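Local coordinates for leucyl-tRNA synthetase subunit alpha (Aquifex aeolicus, PDB 3O0A), which charges tRNA with leucine as the synthetase's alpha subunit, its CP1 hydrolytic domain probably removing wrongly attached amino acids, at residues Thr49-Thr54 / Val184-Phe189; Glu102-Val107 / Asp146-Glu151; Asn115-Glu120 / Thr202-Asp207; Pro123-Asn128 / Tyr156-Lys161. All blocks are in the same frame, centred on the assembly; numbering follows the deposited sequence.

In the fold
All four contacts lie within one CP1 editing domain. Contacts 1 and 3 sit side by side, centres about 10 Å apart, where the 49-54 turn and the 115-120 loop meet the chain around helix 194-207; along the sequence their segments alternate. Contacts 2 and 4 form the other pair, centres about 8 Å apart, where helix 147-156 and the chain following it pack by neighbouring strands 106-114 and 121-127 of the mixed sheet. Contacts 2 and 3 are the farthest apart, about 25 Å between centres. K161 spans the two groups, reaching F51 O and E120 OE1, and contact 4 is nested inside the loops closed by contacts 1 and 3, tying distant sequence into one compact domain.

Contact 1. Residues Thr49-Thr54 / Val184-Phe189; sequences TVFGAT and VNSDGF
In the editing domain, the 3-10 turn that holds F51 sends this residue's ring onto S186, in the loop between strand 182-183 and helix 194-207. F51 CG stands beside its own backbone N, anti to the carbonyl carbon (chi1 -73°), and this turns the ring broadside to the loop. S186 CA sits over one face, offset toward the rim, 3.8 Å from the centroid of the F51 ring: a CH-pi contact. N185 O approaches the base of the side chain, 3.3 Å from F51 CB. D187 OD2 comes in at the ring edge, near its plane, 3.4 Å from F51 CE2, with the carboxylate turned 80° against the ring. Farther out, F51 CE1 touches F189 CD2 at 3.6 Å, and these two rings meet rim to rim.

T49 closes the threonine-rich stretch common to leucyl-tRNA synthetase editing domains, and T49 O accepts G52 N at 2.7 Å to shape the turn. No direct hydrogen bond joins the two segments. Instead one water takes the F51 N-H and donates to S186 OG, 3.0 Å from each of these atoms; S186 OG itself donates to V184 O from above the carbonyl plane. A serine in place of F51 would probably open a gap beside S186 CA and take one aromatic neighbour from F189, W204 remaining.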
loop_
_atom_site.group_PDB
_atom_site.type_symbol
_atom_site.label_atom_id
_atom_site.label_comp_id
_atom_site.label_asym_id
_atom_site.label_seq_id
_atom_site.Cartn_x
_atom_site.Cartn_y
_atom_site.Cartn_z
ATOM N N THR A 49 -6.123 -9.976 4.141
ATOM C CA THR A 49 -5.238 -9.212 5.029
ATOM C C THR A 49 -5.405 -7.687 4.914
ATOM O O THR A 49 -4.628 -6.925 5.512
ATOM C CB THR A 49 -3.748 -9.573 4.800
ATOM O OG1 THR A 49 -3.309 -9.110 3.515
ATOM C CG2 THR A 49 -3.531 -11.095 4.917
ATOM N N VAL A 50 -6.415 -7.242 4.164
ATOM C CA VAL A 50 -6.540 -5.812 3.835
ATOM C C VAL A 50 -6.651 -4.923 5.090
ATOM O O VAL A 50 -6.155 -3.792 5.111
ATOM C CB VAL A 50 -7.706 -5.546 2.837
ATOM C CG1 VAL A 50 -9.056 -5.825 3.490
ATOM C CG2 VAL A 50 -7.640 -4.078 2.277
ATOM N N PHE A 51 -7.284 -5.438 6.147
ATOM C CA PHE A 51 -7.409 -4.642 7.370
ATOM C C PHE A 51 -6.055 -4.450 8.049
ATOM O O PHE A 51 -5.909 -3.584 8.913
ATOM C CB PHE A 51 -8.418 -5.263 8.339
ATOM C CG PHE A 51 -9.853 -5.114 7.900
ATOM C CD1 PHE A 51 -10.409 -5.995 6.977
ATOM C CD2 PHE A 51 -10.657 -4.094 8.431
ATOM C CE1 PHE A 51 -11.750 -5.869 6.564
ATOM C CE2 PHE A 51 -12.003 -3.958 8.039
ATOM C CZ PHE A 51 -12.552 -4.847 7.096
ATOM N N GLY A 52 -5.073 -5.254 7.646
ATOM C CA GLY A 52 -3.738 -5.216 8.244
ATOM C C GLY A 52 -2.756 -4.362 7.476
ATOM O O GLY A 52 -1.579 -4.304 7.826
ATOM N N ALA A 53 -3.239 -3.682 6.435
ATOM C CA ALA A 53 -2.375 -2.796 5.657
ATOM C C ALA A 53 -2.002 -1.587 6.500
ATOM O O ALA A 53 -2.872 -0.851 6.965
ATOM C CB ALA A 53 -3.048 -2.378 4.329
ATOM N N THR A 54 -0.704 -1.414 6.735
ATOM C CA THR A 54 -0.233 -0.284 7.550
ATOM C C THR A 54 0.565 0.738 6.745
ATOM O O THR A 54 0.983 1.781 7.283
ATOM C CB THR A 54 0.590 -0.762 8.760
ATOM O OG1 THR A 54 1.754 -1.458 8.305
ATOM C CG2 THR A 54 -0.240 -1.690 9.642
ATOM N N VAL A 184 -8.738 -11.224 12.788
ATOM C CA VAL A 184 -8.860 -10.332 13.933
ATOM C C VAL A 184 -8.601 -8.929 13.404
ATOM O O VAL A 184 -8.081 -8.777 12.297
ATOM C CB VAL A 184 -7.833 -10.666 15.042
ATOM C CG1 VAL A 184 -8.228 -11.943 15.782
ATOM C CG2 VAL A 184 -6.421 -10.771 14.461
ATOM N N ASN A 185 -8.957 -7.904 14.176
ATOM C CA ASN A 185 -8.764 -6.507 13.754
ATOM C C ASN A 185 -9.382 -6.206 12.381
ATOM O O ASN A 185 -8.925 -5.313 11.646
ATOM C CB ASN A 185 -7.271 -6.121 13.784
ATOM C CG ASN A 185 -6.768 -5.857 15.191
ATOM O OD1 ASN A 185 -7.463 -5.239 15.996
ATOM N ND2 ASN A 185 -5.557 -6.323 15.495
ATOM N N SER A 186 -10.428 -6.957 12.049
ATOM C CA SER A 186 -11.024 -6.891 10.727
ATOM C C SER A 186 -12.512 -6.569 10.802
ATOM O O SER A 186 -13.296 -6.989 9.950
ATOM C CB SER A 186 -10.761 -8.196 9.975
ATOM O OG SER A 186 -9.367 -8.404 9.802
ATOM N N ASP A 187 -12.889 -5.802 11.825
ATOM C CA ASP A 187 -14.269 -5.344 11.986
ATOM C C ASP A 187 -15.286 -6.478 11.766
ATOM O O ASP A 187 -15.229 -7.505 12.449
ATOM C CB ASP A 187 -14.539 -4.151 11.043
ATOM C CG ASP A 187 -13.662 -2.943 11.352
ATOM O OD1 ASP A 187 -13.131 -2.843 12.481
ATOM O OD2 ASP A 187 -13.504 -2.084 10.456
ATOM N N GLY A 188 -16.189 -6.302 10.796
ATOM C CA GLY A 188 -17.271 -7.264 10.540
ATOM C C GLY A 188 -16.863 -8.649 10.053
ATOM O O GLY A 188 -17.690 -9.572 10.010
ATOM N N PHE A 189 -15.592 -8.798 9.686
ATOM C CA PHE A 189 -15.062 -10.072 9.200
ATOM C C PHE A 189 -14.295 -10.850 10.268
ATOM O O PHE A 189 -13.775 -11.925 9.985
ATOM C CB PHE A 189 -14.171 -9.840 7.975
ATOM C CG PHE A 189 -14.870 -9.115 6.857
ATOM C CD1 PHE A 189 -15.633 -9.816 5.929
ATOM C CD2 PHE A 189 -14.779 -7.731 6.747
ATOM C CE1 PHE A 189 -16.284 -9.138 4.888
ATOM C CE2 PHE A 189 -15.437 -7.047 5.727
ATOM C CZ PHE A 189 -16.182 -7.760 4.794
HETATM O O HOH W 1 -7.978 -8.215 7.170
#

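Contact 2. Residues Glu102-Val107 / Asp146-Glu151; sequences EDKEGV and DQRDWE
K104 leaves its backbone with CG anti to the carbonyl carbon (chi1 -57°), runs on extended, then bends at the last torsion (chi4 -83°), so that CD and CE lie against the first turns of helix 147-156, by R148 and E151. The contact is made by methylenes more than by the charge. K104 CE lies 3.2 Å from R148 O and 3.4 Å from E151 OE1, and K104 CD packs on E151 CB at 3.8 Å; the lysine chain crosses both helix side chains at about a right angle. The ammonium makes no hydrogen bond across: K104 NZ is 3.5 Å from R148 O at a poor angle, and its 4.4 Å from E151 OE1 is beyond a salt bridge. Its charge is met elsewhere, in a cation-pi contact with the ring of Y129.

The helix starts within the His-Asp-Gln-Arg-Asp sequence, a segment that lines the editing pocket in related synthetases. D146 is its N-cap, with D146 OD1 accepting D149 N at 3.1 Å. D149 turns away from K104 and bonds through its two carboxylate oxygens to Y129 OH and V142 N, so Y129 serves both segments. Q147, in the first turn, steadies the carboxylate of E151 one turn on, the one K104 leans on: Q147 NE2 donates to E151 OE2 at 3.1 Å on a nearly straight path (173°), in the plane of the glutamine amide but from above the carboxylate. R148 touches the lysine with its CB, 3.9 Å from K104 NZ, before its chain bends at chi2 and leads the guanidinium away.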
loop_
_atom_site.group_PDB
_atom_site.type_symbol
_atom_site.label_atom_id
_atom_site.label_comp_id
_atom_site.label_asym_id
_atom_site.label_seq_id
_atom_site.Cartn_x
_atom_site.Cartn_y
_atom_site.Cartn_z
ATOM N N GLU A 102 19.494 -7.100 1.457
ATOM C CA GLU A 102 20.254 -7.039 2.697
ATOM C C GLU A 102 20.166 -5.627 3.287
ATOM O O GLU A 102 20.815 -5.317 4.291
ATOM C CB GLU A 102 21.708 -7.476 2.470
ATOM C CG GLU A 102 22.309 -8.287 3.623
ATOM C CD GLU A 102 21.896 -9.759 3.624
ATOM O OE1 GLU A 102 20.821 -10.102 3.083
ATOM O OE2 GLU A 102 22.654 -10.581 4.183
ATOM N N ASP A 103 19.344 -4.790 2.652
ATOM C CA ASP A 103 19.038 -3.432 3.108
ATOM C C ASP A 103 18.049 -2.780 2.159
ATOM O O ASP A 103 18.383 -1.814 1.479
ATOM C CB ASP A 103 20.289 -2.550 3.194
ATOM C CG ASP A 103 20.752 -2.330 4.617
ATOM O OD1 ASP A 103 19.979 -1.762 5.421
ATOM O OD2 ASP A 103 21.897 -2.714 4.923
ATOM N N LYS A 104 16.846 -3.330 2.090
ATOM C CA LYS A 104 15.702 -2.648 1.470
ATOM C C LYS A 104 15.840 -1.133 1.560
ATOM O O LYS A 104 16.335 -0.612 2.562
ATOM C CB LYS A 104 14.427 -3.072 2.176
ATOM C CG LYS A 104 14.220 -4.559 2.161
ATOM C CD LYS A 104 12.892 -4.931 2.734
ATOM C CE LYS A 104 12.495 -6.291 2.216
ATOM N NZ LYS A 104 11.872 -6.154 0.876
ATOM N N GLU A 105 15.410 -0.430 0.513
ATOM C CA GLU A 105 15.516 1.024 0.474
ATOM C C GLU A 105 14.201 1.616 0.002
ATOM O O GLU A 105 13.600 1.120 -0.951
ATOM C CB GLU A 105 16.651 1.502 -0.445
ATOM C CG GLU A 105 16.948 3.015 -0.277
ATOM C CD GLU A 105 18.018 3.573 -1.217
ATOM O OE1 GLU A 105 18.741 2.781 -1.865
ATOM O OE2 GLU A 105 18.143 4.825 -1.289
ATOM N N GLY A 106 13.768 2.670 0.682
ATOM C CA GLY A 106 12.583 3.402 0.257
ATOM C C GLY A 106 12.532 4.833 0.752
ATOM O O GLY A 106 13.403 5.294 1.497
ATOM N N VAL A 107 11.483 5.530 0.342
ATOM C CA VAL A 107 11.314 6.945 0.644
ATOM C C VAL A 107 9.833 7.230 0.871
ATOM O O VAL A 107 8.972 6.630 0.212
ATOM C CB VAL A 107 11.864 7.856 -0.486
ATOM C CG1 VAL A 107 13.390 7.772 -0.565
ATOM C CG2 VAL A 107 11.222 7.546 -1.845
ATOM N N ASP A 146 3.449 -10.526 5.576
ATOM C CA ASP A 146 4.272 -10.553 4.371
ATOM C C ASP A 146 5.718 -10.283 4.805
ATOM O O ASP A 146 6.016 -9.230 5.381
ATOM C CB ASP A 146 3.758 -9.516 3.358
ATOM C CG ASP A 146 4.498 -9.556 2.008
ATOM O OD1 ASP A 146 5.736 -9.400 1.978
ATOM O OD2 ASP A 146 3.821 -9.684 0.960
ATOM N N GLN A 147 6.593 -11.260 4.563
ATOM C CA GLN A 147 7.985 -11.183 4.998
ATOM C C GLN A 147 8.748 -10.004 4.402
ATOM O O GLN A 147 9.511 -9.347 5.113
ATOM C CB GLN A 147 8.731 -12.500 4.740
ATOM C CG GLN A 147 10.134 -12.531 5.340
ATOM C CD GLN A 147 10.148 -12.357 6.854
ATOM O OE1 GLN A 147 9.213 -12.753 7.550
ATOM N NE2 GLN A 147 11.226 -11.778 7.370
ATOM N N ARG A 148 8.547 -9.744 3.110
ATOM C CA ARG A 148 9.169 -8.590 2.445
ATOM C C ARG A 148 8.720 -7.296 3.138
ATOM O O ARG A 148 9.539 -6.420 3.418
ATOM C CB ARG A 148 8.812 -8.543 0.949
ATOM C CG ARG A 148 8.994 -9.857 0.182
ATOM C CD ARG A 148 10.413 -9.997 -0.346
ATOM N NE ARG A 148 10.539 -11.065 -1.339
ATOM C CZ ARG A 148 10.967 -12.301 -1.083
ATOM N NH1 ARG A 148 11.320 -12.651 0.152
ATOM N NH2 ARG A 148 11.052 -13.198 -2.066
ATOM N N ASP A 149 7.422 -7.197 3.438
ATOM C CA ASP A 149 6.857 -6.001 4.080
ATOM C C ASP A 149 7.315 -5.878 5.533
ATOM O O ASP A 149 7.507 -4.778 6.050
ATOM C CB ASP A 149 5.317 -6.030 4.039
ATOM C CG ASP A 149 4.746 -5.964 2.621
ATOM O OD1 ASP A 149 5.403 -5.447 1.684
ATOM O OD2 ASP A 149 3.601 -6.413 2.442
ATOM N N TRP A 150 7.451 -7.016 6.205
ATOM C CA TRP A 150 7.908 -7.042 7.584
ATOM C C TRP A 150 9.310 -6.435 7.687
ATOM O O TRP A 150 9.571 -5.595 8.545
ATOM C CB TRP A 150 7.936 -8.479 8.099
ATOM C CG TRP A 150 8.273 -8.571 9.536
ATOM C CD1 TRP A 150 7.401 -8.607 10.585
ATOM C CD2 TRP A 150 9.589 -8.654 10.104
ATOM N NE1 TRP A 150 8.089 -8.703 11.770
ATOM C CE2 TRP A 150 9.433 -8.727 11.505
ATOM C CE3 TRP A 150 10.880 -8.663 9.563
ATOM C CZ2 TRP A 150 10.527 -8.824 12.381
ATOM C CZ3 TRP A 150 11.974 -8.756 10.437
ATOM C CH2 TRP A 150 11.783 -8.832 11.828
ATOM N N GLU A 151 10.187 -6.861 6.786
ATOM C CA GLU A 151 11.581 -6.397 6.764
ATOM C C GLU A 151 11.681 -4.904 6.449
ATOM O O GLU A 151 12.497 -4.188 7.041
ATOM C CB GLU A 151 12.386 -7.222 5.762
ATOM C CG GLU A 151 12.593 -8.668 6.207
ATOM C CD GLU A 151 12.954 -9.609 5.064
ATOM O OE1 GLU A 151 12.856 -9.218 3.877
ATOM O OE2 GLU A 151 13.323 -10.760 5.362
#

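Contact 3. Residues Asn115-Glu120 / Thr202-Asp207; sequences NPANGE and TEWLQD
The indole of W204 meets the 115-120 loop with its edge: A117 O lies in the ring plane, 3.2 Å from W204 CH2. Outside the two segments, F189 packs with this indole edge-to-face, and R208 adds a cation-pi contact. The loop is the turn of a beta-hairpin, linking strand 106-114 to its antiparallel neighbour 121-127, and helix 194-207 lies against it. W204 CG is anti to its backbone N (chi1 178°), which carries the six-membered ring across to the loop backbone; W204 CZ3 comes within 3.8 Å of A117 CA, and A117 CB touches the same corner. R208 also grips the loop directly, its NH1 donating to P116 O, so this arginine serves both sides of the contact.

Next to the tryptophan, L205 adds a purely apolar touch, L205 CD2 resting 4.1 Å from P116 CB as the two side chains cross at a slant. The loop owes its shape to its own polar atoms. A backbone bond from N115 N to E120 O, 2.8 Å, closes the turn, and G119, at positive phi, donates its N to N115 O at 2.7 Å. Two Asx turns follow one another within it. N118 OD1 accepts E120 N at 3.0 Å, from above the side-chain carbonyl plane. N115 OD1 takes A117 N at 2.9 Å, tilted 33° from its carbonyl plane, while N115 ND2 donates to V50 O.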
loop_
_atom_site.group_PDB
_atom_site.type_symbol
_atom_site.label_atom_id
_atom_site.label_comp_id
_atom_site.label_asym_id
_atom_site.label_seq_id
_atom_site.Cartn_x
_atom_site.Cartn_y
_atom_site.Cartn_z
ATOM N N ASN A 115 -7.428 3.500 3.635
ATOM C CA ASN A 115 -7.733 2.087 3.456
ATOM C C ASN A 115 -9.255 1.937 3.337
ATOM O O ASN A 115 -9.990 2.291 4.270
ATOM C CB ASN A 115 -7.191 1.320 4.671
ATOM C CG ASN A 115 -7.370 -0.181 4.553
ATOM O OD1 ASN A 115 -8.252 -0.665 3.843
ATOM N ND2 ASN A 115 -6.520 -0.928 5.254
ATOM N N PRO A 116 -9.743 1.426 2.190
ATOM C CA PRO A 116 -11.197 1.339 1.956
ATOM C C PRO A 116 -11.883 0.336 2.894
ATOM O O PRO A 116 -13.102 0.384 3.047
ATOM C CB PRO A 116 -11.284 0.861 0.499
ATOM C CG PRO A 116 -10.018 0.121 0.277
ATOM C CD PRO A 116 -8.976 0.889 1.055
ATOM N N ALA A 117 -11.107 -0.557 3.512
ATOM C CA ALA A 117 -11.691 -1.581 4.394
ATOM C C ALA A 117 -12.091 -1.005 5.755
ATOM O O ALA A 117 -13.122 -1.379 6.319
ATOM C CB ALA A 117 -10.722 -2.738 4.578
ATOM N N ASN A 118 -11.275 -0.094 6.275
ATOM C CA ASN A 118 -11.438 0.387 7.649
ATOM C C ASN A 118 -11.335 1.908 7.825
ATOM O O ASN A 118 -11.501 2.411 8.944
ATOM C CB ASN A 118 -10.452 -0.331 8.583
ATOM C CG ASN A 118 -9.004 -0.115 8.179
ATOM O OD1 ASN A 118 -8.690 0.830 7.455
ATOM N ND2 ASN A 118 -8.115 -0.989 8.648
ATOM N N GLY A 119 -11.046 2.624 6.740
ATOM C CA GLY A 119 -10.951 4.083 6.759
ATOM C C GLY A 119 -9.699 4.662 7.408
ATOM O O GLY A 119 -9.583 5.884 7.568
ATOM N N GLU A 120 -8.762 3.797 7.779
ATOM C CA GLU A 120 -7.504 4.236 8.382
ATOM C C GLU A 120 -6.634 4.894 7.332
ATOM O O GLU A 120 -6.660 4.500 6.166
ATOM C CB GLU A 120 -6.765 3.074 9.035
ATOM C CG GLU A 120 -7.483 2.558 10.268
ATOM C CD GLU A 120 -6.838 1.346 10.895
ATOM O OE1 GLU A 120 -5.778 0.878 10.418
ATOM O OE2 GLU A 120 -7.415 0.862 11.891
ATOM N N THR A 202 -13.420 -9.454 -0.709
ATOM C CA THR A 202 -13.350 -9.033 -2.101
ATOM C C THR A 202 -14.749 -8.672 -2.621
ATOM O O THR A 202 -14.910 -7.642 -3.278
ATOM C CB THR A 202 -12.675 -10.083 -3.020
ATOM O OG1 THR A 202 -11.360 -10.383 -2.540
ATOM C CG2 THR A 202 -12.521 -9.519 -4.416
ATOM N N GLU A 203 -15.752 -9.495 -2.320
ATOM C CA GLU A 203 -17.123 -9.184 -2.769
ATOM C C GLU A 203 -17.660 -7.890 -2.166
ATOM O O GLU A 203 -18.346 -7.124 -2.847
ATOM C CB GLU A 203 -18.112 -10.322 -2.489
ATOM C CG GLU A 203 -19.600 -9.901 -2.635
ATOM C CD GLU A 203 -20.070 -9.646 -4.080
ATOM O OE1 GLU A 203 -19.461 -8.814 -4.807
ATOM O OE2 GLU A 203 -21.082 -10.272 -4.477
ATOM N N TRP A 204 -17.360 -7.663 -0.889
ATOM C CA TRP A 204 -17.788 -6.451 -0.188
ATOM C C TRP A 204 -17.179 -5.206 -0.830
ATOM O O TRP A 204 -17.871 -4.231 -1.113
ATOM C CB TRP A 204 -17.380 -6.553 1.280
ATOM C CG TRP A 204 -17.691 -5.375 2.162
ATOM C CD1 TRP A 204 -18.922 -4.830 2.442
ATOM C CD2 TRP A 204 -16.745 -4.653 2.942
ATOM N NE1 TRP A 204 -18.782 -3.782 3.334
ATOM C CE2 TRP A 204 -17.454 -3.661 3.659
ATOM C CE3 TRP A 204 -15.354 -4.739 3.098
ATOM C CZ2 TRP A 204 -16.820 -2.771 4.520
ATOM C CZ3 TRP A 204 -14.724 -3.841 3.956
ATOM C CH2 TRP A 204 -15.463 -2.881 4.661
ATOM N N LEU A 205 -15.873 -5.239 -1.060
ATOM C CA LEU A 205 -15.224 -4.131 -1.743
ATOM C C LEU A 205 -15.795 -3.918 -3.147
ATOM O O LEU A 205 -15.997 -2.774 -3.570
ATOM C CB LEU A 205 -13.721 -4.385 -1.821
ATOM C CG LEU A 205 -13.027 -4.240 -0.466
ATOM C CD1 LEU A 205 -11.618 -4.807 -0.570
ATOM C CD2 LEU A 205 -12.980 -2.786 -0.018
ATOM N N GLN A 206 -16.055 -5.017 -3.849
ATOM C CA GLN A 206 -16.586 -4.963 -5.209
ATOM C C GLN A 206 -17.986 -4.369 -5.218
ATOM O O GLN A 206 -18.301 -3.558 -6.083
ATOM C CB GLN A 206 -16.583 -6.339 -5.873
ATOM C CG GLN A 206 -16.659 -6.261 -7.403
ATOM C CD GLN A 206 -16.456 -7.604 -8.086
ATOM O OE1 GLN A 206 -15.461 -8.300 -7.855
ATOM N NE2 GLN A 206 -17.406 -7.976 -8.929
ATOM N N ASP A 207 -18.808 -4.764 -4.244
ATOM C CA ASP A 207 -20.156 -4.191 -4.068
ATOM C C ASP A 207 -20.099 -2.677 -3.871
ATOM O O ASP A 207 -20.999 -1.948 -4.304
ATOM C CB ASP A 207 -20.868 -4.832 -2.874
ATOM C CG ASP A 207 -21.350 -6.253 -3.154
ATOM O OD1 ASP A 207 -21.392 -6.685 -4.332
ATOM O OD2 ASP A 207 -21.711 -6.943 -2.176
#

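Contact 4. Residues Pro123-Asn128 / Tyr156-Lys161; sequences PVWSAN and YDLPIK
W125 points its six-membered ring at Y156 obliquely: the planes are 47° apart and the centroids 5.1 Å. W125 CZ3 hangs over one face of the tyrosine ring, offset toward the rim, and lies 3.9 Å from Y156 CD1. L158 lies against the five-membered end of the indole from one side, with L158 CD1 over the face and L158 CD2 3.9 Å from W125 NE1. The same CD2 reaches on to the proline ring, 4.3 Å from P123 CG. With CG anti to the carbonyl carbon (chi1 -74°), W125 projects from strand 121-127 into the bend where helix 147-156 ends. That bend is a Schellman motif, with D157 at positive phi, and it lets Y156, before D157, and L158, after it, both meet the indole from the same side. A serine in place of W125 would probably open a gap between strand and helix end, leaving the Y156 face without its indole partner and L158 with little but P123 to meet across the contact. No hydrogen bond joins the segments, so between them the join is ring and methyl packing, while Y156 OH bonds to G106 N on the neighbouring strand.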
loop_
_atom_site.group_PDB
_atom_site.type_symbol
_atom_site.label_atom_id
_atom_site.label_comp_id
_atom_site.label_asym_id
_atom_site.label_seq_id
_atom_site.Cartn_x
_atom_site.Cartn_y
_atom_site.Cartn_z
ATOM N N PRO A 123 0.590 5.626 5.496
ATOM C CA PRO A 123 1.560 6.370 4.685
ATOM C C PRO A 123 1.923 5.684 3.368
ATOM O O PRO A 123 2.008 4.452 3.302
ATOM C CB PRO A 123 2.784 6.463 5.604
ATOM C CG PRO A 123 2.674 5.266 6.480
ATOM C CD PRO A 123 1.211 5.085 6.723
ATOM N N VAL A 124 2.118 6.494 2.328
ATOM C CA VAL A 124 2.517 5.998 1.021
ATOM C C VAL A 124 4.008 6.227 0.806
ATOM O O VAL A 124 4.484 7.358 0.907
ATOM C CB VAL A 124 1.712 6.650 -0.110
ATOM C CG1 VAL A 124 2.025 5.963 -1.454
ATOM C CG2 VAL A 124 0.220 6.563 0.187
ATOM N N TRP A 125 4.702 5.130 0.508
ATOM C CA TRP A 125 6.141 5.074 0.263
ATOM C C TRP A 125 6.436 4.597 -1.163
ATOM O O TRP A 125 5.553 4.080 -1.857
ATOM C CB TRP A 125 6.760 4.084 1.256
ATOM C CG TRP A 125 6.849 4.598 2.637
ATOM C CD1 TRP A 125 5.814 4.870 3.499
ATOM C CD2 TRP A 125 8.048 4.903 3.337
ATOM N NE1 TRP A 125 6.310 5.339 4.698
ATOM C CE2 TRP A 125 7.677 5.372 4.623
ATOM C CE3 TRP A 125 9.405 4.840 3.003
ATOM C CZ2 TRP A 125 8.619 5.762 5.573
ATOM C CZ3 TRP A 125 10.346 5.242 3.948
ATOM C CH2 TRP A 125 9.946 5.700 5.214
ATOM N N SER A 126 7.670 4.804 -1.618
ATOM C CA SER A 126 8.189 4.080 -2.777
ATOM C C SER A 126 9.360 3.250 -2.277
ATOM O O SER A 126 10.063 3.672 -1.352
ATOM C CB SER A 126 8.635 5.033 -3.885
ATOM O OG SER A 126 9.006 4.338 -5.066
ATOM N N ALA A 127 9.553 2.066 -2.859
ATOM C CA ALA A 127 10.638 1.163 -2.414
ATOM C C ALA A 127 11.225 0.296 -3.519
ATOM O O ALA A 127 10.553 0.011 -4.508
ATOM C CB ALA A 127 10.179 0.302 -1.239
ATOM N N ASN A 128 12.491 -0.103 -3.354
ATOM C CA ASN A 128 13.199 -0.879 -4.382
ATOM C C ASN A 128 12.642 -2.282 -4.599
ATOM O O ASN A 128 12.657 -2.797 -5.726
ATOM C CB ASN A 128 14.712 -0.933 -4.121
ATOM C CG ASN A 128 15.073 -1.617 -2.810
ATOM O OD1 ASN A 128 14.221 -1.850 -1.948
ATOM N ND2 ASN A 128 16.361 -1.935 -2.654
ATOM N N TYR A 156 12.293 0.779 8.531
ATOM C CA TYR A 156 11.793 2.150 8.529
ATOM C C TYR A 156 10.783 2.486 9.629
ATOM O O TYR A 156 10.094 3.500 9.547
ATOM C CB TYR A 156 11.257 2.522 7.137
ATOM C CG TYR A 156 12.340 2.602 6.085
ATOM C CD1 TYR A 156 13.204 3.704 6.020
ATOM C CD2 TYR A 156 12.505 1.585 5.150
ATOM C CE1 TYR A 156 14.204 3.784 5.049
ATOM C CE2 TYR A 156 13.503 1.659 4.167
ATOM C CZ TYR A 156 14.343 2.761 4.127
ATOM O OH TYR A 156 15.330 2.833 3.175
ATOM N N ASP A 157 10.713 1.643 10.658
ATOM C CA ASP A 157 9.883 1.918 11.847
ATOM C C ASP A 157 8.386 2.103 11.535
ATOM O O ASP A 157 7.742 3.034 12.030
ATOM C CB ASP A 157 10.449 3.122 12.627
ATOM C CG ASP A 157 9.746 3.356 13.959
ATOM O OD1 ASP A 157 9.321 2.372 14.606
ATOM O OD2 ASP A 157 9.618 4.538 14.356
ATOM N N LEU A 158 7.842 1.204 10.715
ATOM C CA LEU A 158 6.418 1.224 10.361
ATOM C C LEU A 158 5.600 0.219 11.199
ATOM O O LEU A 158 6.136 -0.807 11.617
ATOM C CB LEU A 158 6.250 0.991 8.852
ATOM C CG LEU A 158 6.950 2.047 7.971
ATOM C CD1 LEU A 158 7.090 1.586 6.532
ATOM C CD2 LEU A 158 6.239 3.407 8.041
ATOM N N PRO A 159 4.314 0.537 11.472
ATOM C CA PRO A 159 3.448 -0.283 12.314
ATOM C C PRO A 159 3.214 -1.703 11.807
ATOM O O PRO A 159 3.125 -1.940 10.598
ATOM C CB PRO A 159 2.128 0.494 12.319
ATOM C CG PRO A 159 2.508 1.880 12.010
ATOM C CD PRO A 159 3.607 1.747 11.018
ATOM N N ILE A 160 3.123 -2.633 12.753
ATOM C CA ILE A 160 2.783 -4.012 12.460
ATOM C C ILE A 160 1.394 -4.242 13.053
ATOM O O ILE A 160 1.160 -3.957 14.228
ATOM C CB ILE A 160 3.822 -5.005 13.044
ATOM C CG1 ILE A 160 5.245 -4.586 12.653
ATOM C CG2 ILE A 160 3.525 -6.432 12.573
ATOM C CD1 ILE A 160 6.355 -5.225 13.507
ATOM N N LYS A 161 0.469 -4.727 12.226
ATOM C CA LYS A 161 -0.910 -4.959 12.659
ATOM C C LYS A 161 -1.350 -6.378 12.299
ATOM O O LYS A 161 -1.431 -6.730 11.124
ATOM C CB LYS A 161 -1.842 -3.926 12.018
ATOM C CG LYS A 161 -3.318 -4.039 12.395
ATOM C CD LYS A 161 -4.074 -2.929 11.678
ATOM C CE LYS A 161 -5.536 -2.890 12.039
ATOM N NZ LYS A 161 -6.204 -1.839 11.210
#